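Local atomic coordinates of bifunctional GH43-CE protein (PDB entry 6MLY), a protein that probably hydrolyses xylan linkages with a family 43 glycoside hydrolase domain and carries a second, carbohydrate esterase domain joined to it through a beta-sandwich. Residues 378-383 with 445-450; 456-461 with 516-521; 311-316 with 371-376; 400-405 with 485-490; 421-426 with 471-476. All blocks are in the same frame, centred on the assembly; numbering follows the deposited sequence.

Contact 1 of 5, residues 378-383 with 445-450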
# COMPACT_ATOMS: atom_id res chain seq x y z
N VAL A 378 2.67 -3.45 -10.55
CA VAL A 378 3.28 -2.54 -9.57
C VAL A 378 3.17 -1.11 -10.10
O VAL A 378 2.98 -0.91 -11.31
CB VAL A 378 4.76 -2.88 -9.30
CG1 VAL A 378 4.92 -4.29 -8.73
CG2 VAL A 378 5.63 -2.69 -10.54
N CYS A 379 3.30 -0.13 -9.21
CA CYS A 379 3.38 1.27 -9.61
C CYS A 379 4.01 2.12 -8.50
O CYS A 379 4.22 1.67 -7.36
CB CYS A 379 2.01 1.82 -10.00
SG CYS A 379 0.86 2.04 -8.62
N THR A 380 4.31 3.37 -8.88
CA THR A 380 4.90 4.34 -8.01
C THR A 380 4.48 5.73 -8.49
O THR A 380 4.76 6.10 -9.62
CB THR A 380 6.42 4.15 -7.98
OG1 THR A 380 6.68 2.86 -7.41
CG2 THR A 380 7.15 5.22 -7.19
N GLY A 381 3.80 6.48 -7.60
CA GLY A 381 3.51 7.90 -7.79
C GLY A 381 4.52 8.77 -7.07
O GLY A 381 5.19 8.30 -6.16
N SER A 382 4.62 10.04 -7.47
CA SER A 382 5.56 11.01 -6.90
C SER A 382 5.02 12.44 -7.02
O SER A 382 4.17 12.73 -7.88
CB SER A 382 6.90 10.90 -7.56
OG SER A 382 7.43 9.60 -7.41
N VAL A 383 5.55 13.34 -6.18
CA VAL A 383 5.23 14.77 -6.23
C VAL A 383 6.46 15.58 -5.80
O VAL A 383 7.40 15.05 -5.20
CB VAL A 383 4.02 15.11 -5.34
CG1 VAL A 383 2.70 14.82 -6.05
CG2 VAL A 383 4.08 14.39 -4.01
N LYS A 445 6.78 10.21 -2.36
CA LYS A 445 6.66 9.04 -3.22
C LYS A 445 5.75 8.03 -2.53
O LYS A 445 5.74 7.93 -1.30
CB LYS A 445 8.06 8.47 -3.51
CG LYS A 445 8.12 7.27 -4.45
CD LYS A 445 9.46 7.11 -5.17
CE LYS A 445 10.59 6.64 -4.27
NZ LYS A 445 11.85 6.42 -5.02
N ALA A 446 4.95 7.31 -3.32
CA ALA A 446 4.06 6.27 -2.83
C ALA A 446 4.14 5.07 -3.78
O ALA A 446 3.82 5.21 -4.95
CB ALA A 446 2.66 6.80 -2.72
N GLU A 447 4.60 3.92 -3.26
CA GLU A 447 4.76 2.69 -4.03
C GLU A 447 3.56 1.77 -3.77
O GLU A 447 2.92 1.86 -2.72
CB GLU A 447 6.05 1.97 -3.65
CG GLU A 447 7.32 2.77 -3.92
CD GLU A 447 8.60 1.95 -3.88
OE1 GLU A 447 8.88 1.37 -2.80
OE2 GLU A 447 9.29 1.88 -4.92
N CYS A 448 3.28 0.90 -4.75
CA CYS A 448 2.19 -0.07 -4.70
C CYS A 448 2.67 -1.42 -5.24
O CYS A 448 3.17 -1.50 -6.37
CB CYS A 448 1.00 0.37 -5.55
SG CYS A 448 0.13 1.85 -4.92
N ASP A 449 2.53 -2.47 -4.42
CA ASP A 449 2.78 -3.84 -4.85
C ASP A 449 1.46 -4.61 -4.81
O ASP A 449 0.97 -4.96 -3.73
CB ASP A 449 3.87 -4.53 -4.01
CG ASP A 449 4.39 -5.81 -4.64
OD1 ASP A 449 4.17 -5.99 -5.85
OD2 ASP A 449 5.01 -6.62 -3.93
N PHE A 450 0.89 -4.82 -6.00
CA PHE A 450 -0.31 -5.63 -6.19
C PHE A 450 0.09 -7.05 -6.60
O PHE A 450 -0.75 -7.95 -6.56
CB PHE A 450 -1.24 -4.97 -7.21
CG PHE A 450 -1.66 -3.56 -6.86
CD1 PHE A 450 -2.57 -3.32 -5.83
CD2 PHE A 450 -1.16 -2.46 -7.54
CE1 PHE A 450 -2.96 -2.03 -5.50
CE2 PHE A 450 -1.54 -1.17 -7.21
CZ PHE A 450 -2.44 -0.96 -6.19

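Contact 2 of 5, residues 456-461 with 516-521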
# COMPACT_ATOMS: atom_id res chain seq x y z
N LYS A 456 0.22 -3.80 -0.80
CA LYS A 456 0.94 -3.05 0.22
C LYS A 456 1.42 -1.73 -0.38
O LYS A 456 1.90 -1.70 -1.52
CB LYS A 456 2.11 -3.88 0.77
CG LYS A 456 1.73 -5.16 1.49
CD LYS A 456 2.90 -5.92 2.09
CE LYS A 456 3.90 -6.40 1.06
NZ LYS A 456 4.74 -7.50 1.59
N GLY A 457 1.29 -0.64 0.40
CA GLY A 457 1.72 0.70 0.00
C GLY A 457 2.84 1.20 0.89
O GLY A 457 2.67 1.33 2.11
N TYR A 458 4.01 1.47 0.28
CA TYR A 458 5.16 2.06 0.96
C TYR A 458 5.21 3.56 0.64
O TYR A 458 5.12 3.95 -0.52
CB TYR A 458 6.47 1.40 0.52
CG TYR A 458 6.44 -0.10 0.41
CD1 TYR A 458 6.05 -0.90 1.48
CD2 TYR A 458 6.85 -0.73 -0.76
CE1 TYR A 458 6.03 -2.28 1.37
CE2 TYR A 458 6.84 -2.11 -0.88
CZ TYR A 458 6.43 -2.89 0.19
OH TYR A 458 6.42 -4.25 0.06
N PHE A 459 5.37 4.39 1.68
CA PHE A 459 5.52 5.84 1.54
C PHE A 459 6.96 6.25 1.84
O PHE A 459 7.62 5.66 2.70
CB PHE A 459 4.55 6.57 2.46
CG PHE A 459 3.10 6.30 2.17
CD1 PHE A 459 2.43 5.26 2.80
CD2 PHE A 459 2.40 7.08 1.26
CE1 PHE A 459 1.10 5.01 2.52
CE2 PHE A 459 1.06 6.83 0.99
CZ PHE A 459 0.41 5.79 1.62
N TYR A 460 7.43 7.28 1.13
CA TYR A 460 8.74 7.90 1.33
C TYR A 460 8.57 9.42 1.30
O TYR A 460 7.56 9.93 0.79
CB TYR A 460 9.73 7.51 0.24
CG TYR A 460 9.95 6.04 -0.01
CD1 TYR A 460 11.17 5.44 0.26
CD2 TYR A 460 8.96 5.25 -0.57
CE1 TYR A 460 11.39 4.10 0.01
CE2 TYR A 460 9.16 3.90 -0.81
CZ TYR A 460 10.38 3.32 -0.52
OH TYR A 460 10.59 2.00 -0.77
N TYR A 461 9.57 10.14 1.84
CA TYR A 461 9.74 11.58 1.62
C TYR A 461 11.14 11.82 1.06
O TYR A 461 11.92 10.88 0.90
CB TYR A 461 9.44 12.37 2.89
CG TYR A 461 10.54 12.39 3.93
CD1 TYR A 461 11.57 13.32 3.88
CD2 TYR A 461 10.53 11.49 4.99
CE1 TYR A 461 12.57 13.34 4.83
CE2 TYR A 461 11.52 11.51 5.96
CZ TYR A 461 12.55 12.44 5.88
OH TYR A 461 13.53 12.46 6.82
N ASP A 516 11.61 -1.87 -5.15
CA ASP A 516 11.82 -3.14 -4.47
C ASP A 516 13.08 -2.99 -3.61
O ASP A 516 14.04 -3.73 -3.76
CB ASP A 516 11.90 -4.32 -5.46
CG ASP A 516 10.67 -5.22 -5.49
OD1 ASP A 516 9.90 -5.23 -4.50
OD2 ASP A 516 10.50 -5.94 -6.50
N CYS A 517 13.05 -1.96 -2.75
CA CYS A 517 14.02 -1.71 -1.69
C CYS A 517 13.31 -1.76 -0.33
O CYS A 517 13.87 -1.34 0.67
CB CYS A 517 14.69 -0.35 -1.85
SG CYS A 517 15.46 -0.08 -3.46
N ARG A 518 12.08 -2.28 -0.32
CA ARG A 518 11.22 -2.34 0.87
C ARG A 518 10.22 -3.48 0.69
O ARG A 518 9.43 -3.47 -0.25
CB ARG A 518 10.46 -1.02 1.09
CG ARG A 518 10.79 -0.30 2.38
CD ARG A 518 10.12 1.07 2.51
NE ARG A 518 8.85 1.10 3.29
CZ ARG A 518 8.00 2.20 3.41
NH1 ARG A 518 8.31 3.31 2.75
NH2 ARG A 518 6.94 2.21 4.25
N TRP A 519 10.29 -4.47 1.58
CA TRP A 519 9.24 -5.44 1.79
C TRP A 519 8.91 -5.46 3.28
O TRP A 519 9.77 -5.77 4.09
CB TRP A 519 9.66 -6.84 1.34
CG TRP A 519 10.15 -6.95 -0.07
CD1 TRP A 519 9.46 -7.40 -1.15
CD2 TRP A 519 11.48 -6.64 -0.55
NE1 TRP A 519 10.25 -7.38 -2.27
CE2 TRP A 519 11.49 -6.93 -1.93
CE3 TRP A 519 12.65 -6.16 0.06
CZ2 TRP A 519 12.63 -6.73 -2.72
CZ3 TRP A 519 13.77 -5.97 -0.72
CH2 TRP A 519 13.75 -6.25 -2.09
N GLU A 520 7.67 -5.10 3.64
CA GLU A 520 7.25 -5.14 5.04
C GLU A 520 6.25 -6.28 5.24
O GLU A 520 5.74 -6.84 4.28
CB GLU A 520 6.67 -3.79 5.45
CG GLU A 520 7.70 -2.67 5.47
CD GLU A 520 7.21 -1.34 6.03
OE1 GLU A 520 6.40 -1.37 6.99
OE2 GLU A 520 7.62 -0.28 5.51
N ASP A 521 6.01 -6.61 6.51
CA ASP A 521 5.11 -7.68 6.94
C ASP A 521 5.31 -8.93 6.07
O ASP A 521 4.36 -9.45 5.49
CB ASP A 521 3.65 -7.19 6.93
CG ASP A 521 3.28 -6.35 8.14
OD1 ASP A 521 3.61 -6.76 9.27
OD2 ASP A 521 2.66 -5.28 7.95

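Contact 3 of 5, residues 311-316 with 371-376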
# COMPACT_ATOMS: atom_id res chain seq x y z
N PRO A 311 0.69 6.94 -21.56
CA PRO A 311 -0.08 7.88 -20.76
C PRO A 311 -1.61 7.83 -20.95
O PRO A 311 -2.28 8.84 -20.73
CB PRO A 311 0.49 9.23 -21.24
CG PRO A 311 0.69 9.02 -22.72
CD PRO A 311 0.96 7.54 -22.88
N GLY A 312 -2.15 6.66 -21.30
CA GLY A 312 -3.55 6.51 -21.73
C GLY A 312 -4.55 6.67 -20.59
O GLY A 312 -5.53 7.42 -20.71
N ILE A 313 -4.31 5.95 -19.49
CA ILE A 313 -5.22 5.86 -18.33
C ILE A 313 -4.65 6.65 -17.14
O ILE A 313 -5.42 7.16 -16.31
CB ILE A 313 -5.45 4.38 -17.95
CG1 ILE A 313 -5.64 3.48 -19.17
CG2 ILE A 313 -6.60 4.26 -16.96
CD1 ILE A 313 -6.90 3.74 -19.94
N VAL A 314 -3.32 6.69 -17.04
CA VAL A 314 -2.58 7.49 -16.03
C VAL A 314 -1.38 8.13 -16.72
O VAL A 314 -0.70 7.48 -17.51
CB VAL A 314 -2.12 6.63 -14.83
CG1 VAL A 314 -3.28 6.14 -13.99
CG2 VAL A 314 -1.25 5.45 -15.27
N ALA A 315 -1.13 9.41 -16.43
CA ALA A 315 -0.00 10.13 -17.00
C ALA A 315 0.60 11.08 -15.96
O ALA A 315 -0.09 11.53 -15.04
CB ALA A 315 -0.44 10.87 -18.23
N SER A 316 1.91 11.37 -16.10
CA SER A 316 2.60 12.41 -15.34
C SER A 316 2.09 13.78 -15.79
O SER A 316 1.58 13.90 -16.91
CB SER A 316 4.10 12.32 -15.52
OG SER A 316 4.60 11.06 -15.09
N THR A 371 -6.93 13.19 -8.24
CA THR A 371 -6.62 11.76 -8.30
C THR A 371 -6.40 11.24 -9.72
O THR A 371 -6.99 11.73 -10.68
CB THR A 371 -7.74 10.92 -7.66
OG1 THR A 371 -8.79 10.84 -8.62
CG2 THR A 371 -8.25 11.50 -6.36
N GLN A 372 -5.55 10.21 -9.82
CA GLN A 372 -5.46 9.28 -10.94
C GLN A 372 -5.59 7.86 -10.38
O GLN A 372 -5.56 7.66 -9.17
CB GLN A 372 -4.14 9.44 -11.69
CG GLN A 372 -3.91 10.83 -12.27
CD GLN A 372 -2.83 10.86 -13.32
OE1 GLN A 372 -2.49 9.85 -13.93
NE2 GLN A 372 -2.30 12.04 -13.57
N ARG A 373 -5.74 6.87 -11.27
CA ARG A 373 -5.86 5.46 -10.87
C ARG A 373 -4.48 4.95 -10.42
O ARG A 373 -3.46 5.53 -10.77
CB ARG A 373 -6.44 4.63 -12.03
CG ARG A 373 -7.87 4.97 -12.41
CD ARG A 373 -8.34 4.22 -13.65
NE ARG A 373 -9.74 4.50 -14.00
CZ ARG A 373 -10.15 5.53 -14.74
NH1 ARG A 373 -9.27 6.28 -15.40
NH2 ARG A 373 -11.43 5.83 -14.81
N THR A 374 -4.48 3.89 -9.61
CA THR A 374 -3.29 3.07 -9.43
C THR A 374 -3.28 2.01 -10.53
O THR A 374 -4.34 1.66 -11.06
CB THR A 374 -3.24 2.42 -8.04
OG1 THR A 374 -4.45 1.72 -7.82
CG2 THR A 374 -3.01 3.43 -6.94
N ILE A 375 -2.10 1.51 -10.88
CA ILE A 375 -1.96 0.56 -11.98
C ILE A 375 -1.19 -0.66 -11.48
O ILE A 375 -0.38 -0.55 -10.57
CB ILE A 375 -1.30 1.23 -13.20
CG1 ILE A 375 0.16 1.60 -12.94
CG2 ILE A 375 -2.11 2.43 -13.65
CD1 ILE A 375 0.86 2.21 -14.13
N GLY A 376 -1.46 -1.81 -12.11
CA GLY A 376 -0.76 -3.07 -11.82
C GLY A 376 0.21 -3.45 -12.93
O GLY A 376 0.15 -2.89 -14.03

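Contact 4 of 5, residues 400-405 with 485-490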
# COMPACT_ATOMS: atom_id res chain seq x y z
N LEU A 400 -2.42 7.31 -0.95
CA LEU A 400 -3.10 6.16 -1.51
C LEU A 400 -4.48 6.11 -0.86
O LEU A 400 -4.59 5.88 0.34
CB LEU A 400 -2.29 4.88 -1.24
CG LEU A 400 -0.87 4.88 -1.81
CD1 LEU A 400 -0.11 3.64 -1.38
CD2 LEU A 400 -0.89 4.99 -3.33
N PHE A 401 -5.52 6.35 -1.67
CA PHE A 401 -6.78 6.89 -1.19
C PHE A 401 -7.93 5.88 -1.35
O PHE A 401 -8.30 5.51 -2.46
CB PHE A 401 -7.09 8.20 -1.91
CG PHE A 401 -8.37 8.87 -1.46
CD1 PHE A 401 -8.40 9.66 -0.33
CD2 PHE A 401 -9.54 8.70 -2.19
CE1 PHE A 401 -9.57 10.27 0.08
CE2 PHE A 401 -10.72 9.32 -1.78
CZ PHE A 401 -10.73 10.10 -0.65
N GLN A 402 -8.48 5.45 -0.20
CA GLN A 402 -9.84 4.94 -0.09
C GLN A 402 -10.33 5.17 1.35
O GLN A 402 -9.96 6.17 1.97
CB GLN A 402 -9.93 3.48 -0.54
CG GLN A 402 -11.31 3.13 -1.09
CD GLN A 402 -11.48 1.65 -1.32
OE1 GLN A 402 -10.69 1.02 -2.01
NE2 GLN A 402 -12.53 1.09 -0.74
N ARG A 403 -11.19 4.29 1.88
CA ARG A 403 -11.68 4.38 3.25
C ARG A 403 -10.51 4.10 4.19
O ARG A 403 -10.26 4.87 5.12
CB ARG A 403 -12.81 3.38 3.50
CG ARG A 403 -13.31 3.34 4.94
CD ARG A 403 -14.14 2.10 5.20
NE ARG A 403 -14.91 2.21 6.43
CZ ARG A 403 -16.16 2.67 6.51
NH1 ARG A 403 -16.81 3.03 5.42
NH2 ARG A 403 -16.75 2.76 7.69
N LYS A 404 -9.83 2.98 3.93
CA LYS A 404 -8.60 2.60 4.58
C LYS A 404 -7.43 3.18 3.78
O LYS A 404 -6.81 2.48 2.98
CB LYS A 404 -8.53 1.08 4.69
CG LYS A 404 -9.68 0.47 5.48
CD LYS A 404 -9.41 -0.92 5.99
CE LYS A 404 -10.50 -1.42 6.92
NZ LYS A 404 -10.27 -2.83 7.30
N TYR A 405 -7.15 4.47 4.01
CA TYR A 405 -6.21 5.27 3.22
C TYR A 405 -4.84 5.28 3.89
O TYR A 405 -4.68 4.78 5.00
CB TYR A 405 -6.72 6.70 3.06
CG TYR A 405 -7.04 7.42 4.35
CD1 TYR A 405 -8.34 7.51 4.80
CD2 TYR A 405 -6.04 8.00 5.11
CE1 TYR A 405 -8.65 8.16 5.99
CE2 TYR A 405 -6.33 8.66 6.30
CZ TYR A 405 -7.64 8.74 6.74
OH TYR A 405 -7.96 9.38 7.90
N MET A 485 -14.23 1.33 -4.91
CA MET A 485 -13.38 1.84 -5.97
C MET A 485 -11.95 1.38 -5.70
O MET A 485 -11.61 1.00 -4.58
CB MET A 485 -13.45 3.37 -5.99
CG MET A 485 -12.78 4.00 -7.19
SD MET A 485 -12.76 5.80 -7.07
CE MET A 485 -14.51 6.15 -7.20
N GLY A 486 -11.12 1.40 -6.75
CA GLY A 486 -9.70 1.14 -6.64
C GLY A 486 -9.01 2.22 -5.82
O GLY A 486 -9.54 3.33 -5.66
N TYR A 487 -7.84 1.89 -5.28
CA TYR A 487 -7.00 2.86 -4.62
C TYR A 487 -6.48 3.84 -5.67
O TYR A 487 -5.98 3.43 -6.72
CB TYR A 487 -5.86 2.18 -3.85
CG TYR A 487 -6.24 1.76 -2.45
CD1 TYR A 487 -7.25 0.84 -2.23
CD2 TYR A 487 -5.59 2.28 -1.34
CE1 TYR A 487 -7.62 0.45 -0.96
CE2 TYR A 487 -5.94 1.89 -0.06
CZ TYR A 487 -6.96 0.98 0.14
OH TYR A 487 -7.31 0.60 1.40
N ARG A 488 -6.62 5.13 -5.39
CA ARG A 488 -6.14 6.19 -6.26
C ARG A 488 -5.00 6.95 -5.57
O ARG A 488 -4.99 7.10 -4.35
CB ARG A 488 -7.31 7.12 -6.61
CG ARG A 488 -8.33 6.52 -7.56
CD ARG A 488 -9.42 7.53 -7.92
NE ARG A 488 -10.21 7.13 -9.08
CZ ARG A 488 -10.01 7.55 -10.33
NH1 ARG A 488 -9.10 8.47 -10.59
NH2 ARG A 488 -10.73 7.04 -11.32
N PHE A 489 -4.03 7.39 -6.38
CA PHE A 489 -3.12 8.45 -5.99
C PHE A 489 -3.94 9.73 -5.79
O PHE A 489 -4.93 9.94 -6.49
CB PHE A 489 -2.02 8.62 -7.04
CG PHE A 489 -1.10 7.43 -7.17
CD1 PHE A 489 -0.27 7.06 -6.12
CD2 PHE A 489 -1.06 6.68 -8.33
CE1 PHE A 489 0.57 5.96 -6.23
CE2 PHE A 489 -0.23 5.58 -8.44
CZ PHE A 489 0.58 5.22 -7.39
N ALA A 490 -3.53 10.56 -4.83
CA ALA A 490 -4.32 11.70 -4.40
C ALA A 490 -3.41 12.85 -3.95
O ALA A 490 -2.64 12.69 -3.00
CB ALA A 490 -5.25 11.27 -3.29

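Contact 5 of 5, residues 421-426 with 471-476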
# COMPACT_ATOMS: atom_id res chain seq x y z
N MET A 421 3.64 10.74 8.12
CA MET A 421 2.81 9.69 7.55
C MET A 421 1.66 9.40 8.52
O MET A 421 1.85 9.38 9.73
CB MET A 421 3.57 8.39 7.33
CG MET A 421 2.64 7.18 7.31
SD MET A 421 3.39 5.61 6.85
CE MET A 421 1.95 4.77 6.19
N VAL A 422 0.49 9.12 7.95
CA VAL A 422 -0.66 8.61 8.68
C VAL A 422 -1.06 7.27 8.05
O VAL A 422 -0.92 7.08 6.83
CB VAL A 422 -1.82 9.62 8.67
CG1 VAL A 422 -3.08 9.07 9.31
CG2 VAL A 422 -1.43 10.94 9.31
N ASN A 423 -1.55 6.34 8.89
CA ASN A 423 -2.11 5.07 8.44
C ASN A 423 -3.55 4.96 8.94
O ASN A 423 -3.78 4.76 10.13
CB ASN A 423 -1.25 3.88 8.89
CG ASN A 423 -1.80 2.54 8.44
OD1 ASN A 423 -2.95 2.21 8.73
ND2 ASN A 423 -0.98 1.76 7.76
N GLY A 424 -4.51 5.07 8.01
CA GLY A 424 -5.95 5.07 8.30
C GLY A 424 -6.62 3.73 8.05
O GLY A 424 -7.83 3.69 7.83
N GLU A 425 -5.85 2.63 8.09
CA GLU A 425 -6.38 1.26 7.98
C GLU A 425 -7.52 1.07 8.99
O GLU A 425 -8.63 0.70 8.61
CB GLU A 425 -5.31 0.21 8.25
CG GLU A 425 -4.40 -0.06 7.07
CD GLU A 425 -3.45 -1.22 7.27
OE1 GLU A 425 -3.90 -2.28 7.75
OE2 GLU A 425 -2.26 -1.06 6.93
N ASN A 426 -7.21 1.31 10.26
CA ASN A 426 -8.16 1.21 11.37
C ASN A 426 -9.02 2.49 11.40
O ASN A 426 -8.75 3.44 10.65
CB ASN A 426 -7.45 0.94 12.70
CG ASN A 426 -6.95 -0.49 12.83
OD1 ASN A 426 -7.72 -1.39 13.17
ND2 ASN A 426 -5.67 -0.70 12.57
N ILE A 471 9.59 6.38 5.25
CA ILE A 471 8.91 6.93 6.42
C ILE A 471 7.60 6.18 6.69
O ILE A 471 6.77 5.98 5.78
CB ILE A 471 8.68 8.45 6.27
CG1 ILE A 471 7.86 9.01 7.44
CG2 ILE A 471 8.04 8.77 4.93
CD1 ILE A 471 7.93 10.51 7.59
N GLY A 472 7.41 5.83 7.97
CA GLY A 472 6.19 5.22 8.49
C GLY A 472 6.12 3.73 8.19
O GLY A 472 7.11 3.13 7.68
N ASN A 473 4.95 3.14 8.50
CA ASN A 473 4.70 1.71 8.28
C ASN A 473 4.23 1.49 6.84
O ASN A 473 4.18 2.42 6.02
CB ASN A 473 3.71 1.15 9.32
CG ASN A 473 2.34 1.79 9.28
OD1 ASN A 473 2.02 2.54 8.37
ND2 ASN A 473 1.52 1.50 10.28
N VAL A 474 3.93 0.22 6.53
CA VAL A 474 3.29 -0.19 5.28
C VAL A 474 1.78 -0.03 5.43
O VAL A 474 1.22 -0.26 6.50
CB VAL A 474 3.66 -1.64 4.90
CG1 VAL A 474 3.02 -2.67 5.83
CG2 VAL A 474 3.32 -1.97 3.46
N LEU A 475 1.12 0.37 4.33
CA LEU A 475 -0.33 0.45 4.25
C LEU A 475 -0.87 -0.85 3.65
O LEU A 475 -0.81 -1.05 2.44
CB LEU A 475 -0.72 1.65 3.38
CG LEU A 475 -2.22 1.85 3.18
CD1 LEU A 475 -2.88 2.32 4.46
CD2 LEU A 475 -2.50 2.82 2.04
N LYS A 476 -1.41 -1.73 4.51
CA LYS A 476 -2.09 -2.95 4.06
C LYS A 476 -3.43 -2.57 3.41
O LYS A 476 -4.46 -2.54 4.08
CB LYS A 476 -2.30 -3.94 5.22
CG LYS A 476 -1.04 -4.58 5.77
CD LYS A 476 -0.14 -5.19 4.71
CE LYS A 476 0.93 -6.09 5.29
NZ LYS A 476 0.37 -7.38 5.76

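Contact 1 of 5, residues 378-383 with 445-450
Cys379 and Gly381 form antiparallel hydrogen-bonded pairs with Cys448 and Ala446, and the axes of strands 378-383 and 445-449 pass 4.7 Å apart at 170°. The two are interior neighbours in one sheet of the concanavalin A-like beta-sandwich. Four backbone bonds close the pairs, among them Cys448 N to Cys379 O at 2.9 Å. That carbonyl oxygen has a second donor, Thr380 OG1, which reaches it from the opposite face of its plane. Cys379, Ala446 and Cys448 point to the sandwich interior, where Leu398, Leu400 and Phe489 of the other sheet meet them. The sulfurs Cys379 SG and Cys448 SG stay 3.8 Å apart, too far for a disulfide, and Cys379 SG also sits at the edge of the Phe450 ring. On the other face Thr380 CG2, anti to its backbone N, packs 3.6 Å from Lys445 CG. Beyond that point the lysine leads away to the rings of Trp468 and Tyr460, in cation-pi contact with both. Glu447 lies alongside Thr380, its carboxylate held by Tyr460 and Ser515. Asp449, salt-bridged to Arg451, runs beside Val378 in the same direction and brings OD1 within 3.4 Å of Val378 CG1.

Contact 2 of 5, residues 456-461 with 516-521
Arg518 threads between Tyr458 and Tyr460. Its CB stands over the centre of the Tyr458 ring, 4.1 Å from the centroid, a CH-pi contact. A bend at chi3 (96°) swings NE out of the line of the chain, and Tyr458 CB covers the centre of one guanidinium face, 3.4 Å from Arg518 CZ. On the Tyr460 side, NH1 lies over the ring, offset toward the rim, and CZ is 4.9 Å from the centroid, within cation-pi range. NH1 also donates to Phe459 O near the guanidinium plane, though the modelled length is doubtful. Arg518 NE and NH2 grip Glu520 OE2 side-on, each at 2.9 Å. A leucine here would probably leave Glu520 OE2 without this two-nitrogen grip and the Tyr460 face without its cation. No bridge joins the backbones: strand 456-461 belongs to the beta-sandwich and strand 518-520 to the mixed sheet of the alpha/beta-hydrolase-type esterase domain, their axes 8.5 Å apart at 127°. Next, Trp519 CA lies 3.5 Å from Tyr458 OH, while the indole meets Tyr615 edge-to-face. Glu520 O then accepts Lys456 NZ at 2.9 Å, nearly along the C=O axis.

Contact 3 of 5, residues 311-316 with 371-376
The Gln372 amide meets the backbone of Ala315 with both of its polar atoms. OE1 accepts from Ala315 N at 2.9 Å, the donor lying in the carbonyl plane on a lone pair. NE2 gives to Ala315 O at 2.7 Å, with that oxygen 13° out of the amide plane. Gln372 CD is anti along the chain (chi2 -163°), which carries the amide out to Ala315. A side chain thus pairs with the N-H and C=O of a single residue, much as an adjoining strand would, although 311-316 has no regular structure. The two bonds fix the rotation of the amide, since turning it over would set donor against donor and acceptor against acceptor. The other flat group, the Arg373 guanidinium, is approached by Ile313 CG2, which touches NH1 at 3.7 Å, while Arg373 NE is bonded to Asp29 O. Val314 fills the middle. Its CB lies 3.4 Å from Gln372 OE1, and CG1 packs against Arg373 O. The other branch, CG2, crosses Ile375 and comes 3.5 Å from Ile375 CG2. These bonds and the packing of Val314 join the loop between strands 275-282 and 333-335 to the chain at 370-373. Around them, Val314 also rests on Ile510 of strand 502-511, and Ile313 reaches Met58 of strand 56-60 in the family 43 domain.

Contact 4 of 5, residues 400-405 with 485-490
Tyr487 lays its ring across Gln402, whose CB stands over one face, displaced toward the rim and 4.0 Å from the centroid; the two side chains cross at about a right angle. Tyr487 CG is anti to its carbonyl carbon (chi1 -86°), which starts the ring on its way over to Gln402. At the tip Tyr487 OH donates to Lys404 O at 2.5 Å, and that carbonyl oxygen sits at the ring edge near its plane. Lys404 CB also touches the hydroxyl. Beside the ring two residue pairs are bridged within these segments: Phe401 N gives to Arg488 O at 2.8 Å, while the return bond from Arg488 N to Phe401 O is weak at 3.4 Å. The neighbouring pair puts Leu400 and Phe489 side by side, pointing the same way, with Leu400 CD2 3.4 Å from Phe489 CE1. Phe401 CB packs on Ala490 CB at 3.8 Å, on the other face of the sheet from Leu400. Further out, Gln478 O is a second hydrogen-bond partner of the Tyr487 hydroxyl, and Gln478 OE1 holds Lys404 NZ. Thr374 OG1 bonds Tyr487 O, and Asp29 bonds Gly486 N, fixing the chain on which the tyrosine is mounted. Antiparallel strands 395-401 and 488-491 paired in one sheet, with Leu400 turned to the facing sheet, fit a concanavalin A-like beta-sandwich.

Contact 5 of 5, residues 421-426 with 471-476
Asn423, on strand 418-423, forms an Asx turn and from it reaches across to Asn473. Its OD1 accepts from Glu425 N at 3.0 Å, while ND2 gives to Glu425 OE2 and to Asn473 OD1, each at 3.2 Å. The Asn473 oxygen is met from above its carbonyl plane, and the two amide planes stand 77° apart. Glu425 OE2 also takes Lys476 N at 2.7 Å, the two donors arriving from opposite faces of the carboxylate. The two segments belong to different sheets of the concanavalin A-like sandwich and run 11° apart; the bonds across the gap rely on the side chains of Asn423, Asn473 and Glu425. An alanine at Glu425 would probably leave Lys476 N and one N-H of Asn423 short of an acceptor. The Glu425 and Leu475 side chains slide past each other in opposite directions, Glu425 CG 3.8 Å from Leu475 CD1. Farther back, Met421 is extended (chi2 173°), bringing SD 3.3 Å from Gly472 CA, where a beta carbon would run into the sulfur.

Overall arrangement
Along the chain contact 3 closes first, contacts 1, 4 and 5 then open, and contact 2, whose second segment is the last of all, closes latest; contact 5 is nested inside the loop of contact 4. Contact 1 lies within one sheet of the sandwich and contact 4 within the other, their centres about 12 Å apart, and they touch through Phe489 and Leu400. Contact 5 spans the two sheets. Contacts 3 and 2, with centres about 20 Å apart, lie at the two borders: contact 3 near the family 43 domain, contact 2 beside the esterase domain's sheet. The sandwich therefore sits between the two enzyme domains and adjoins both.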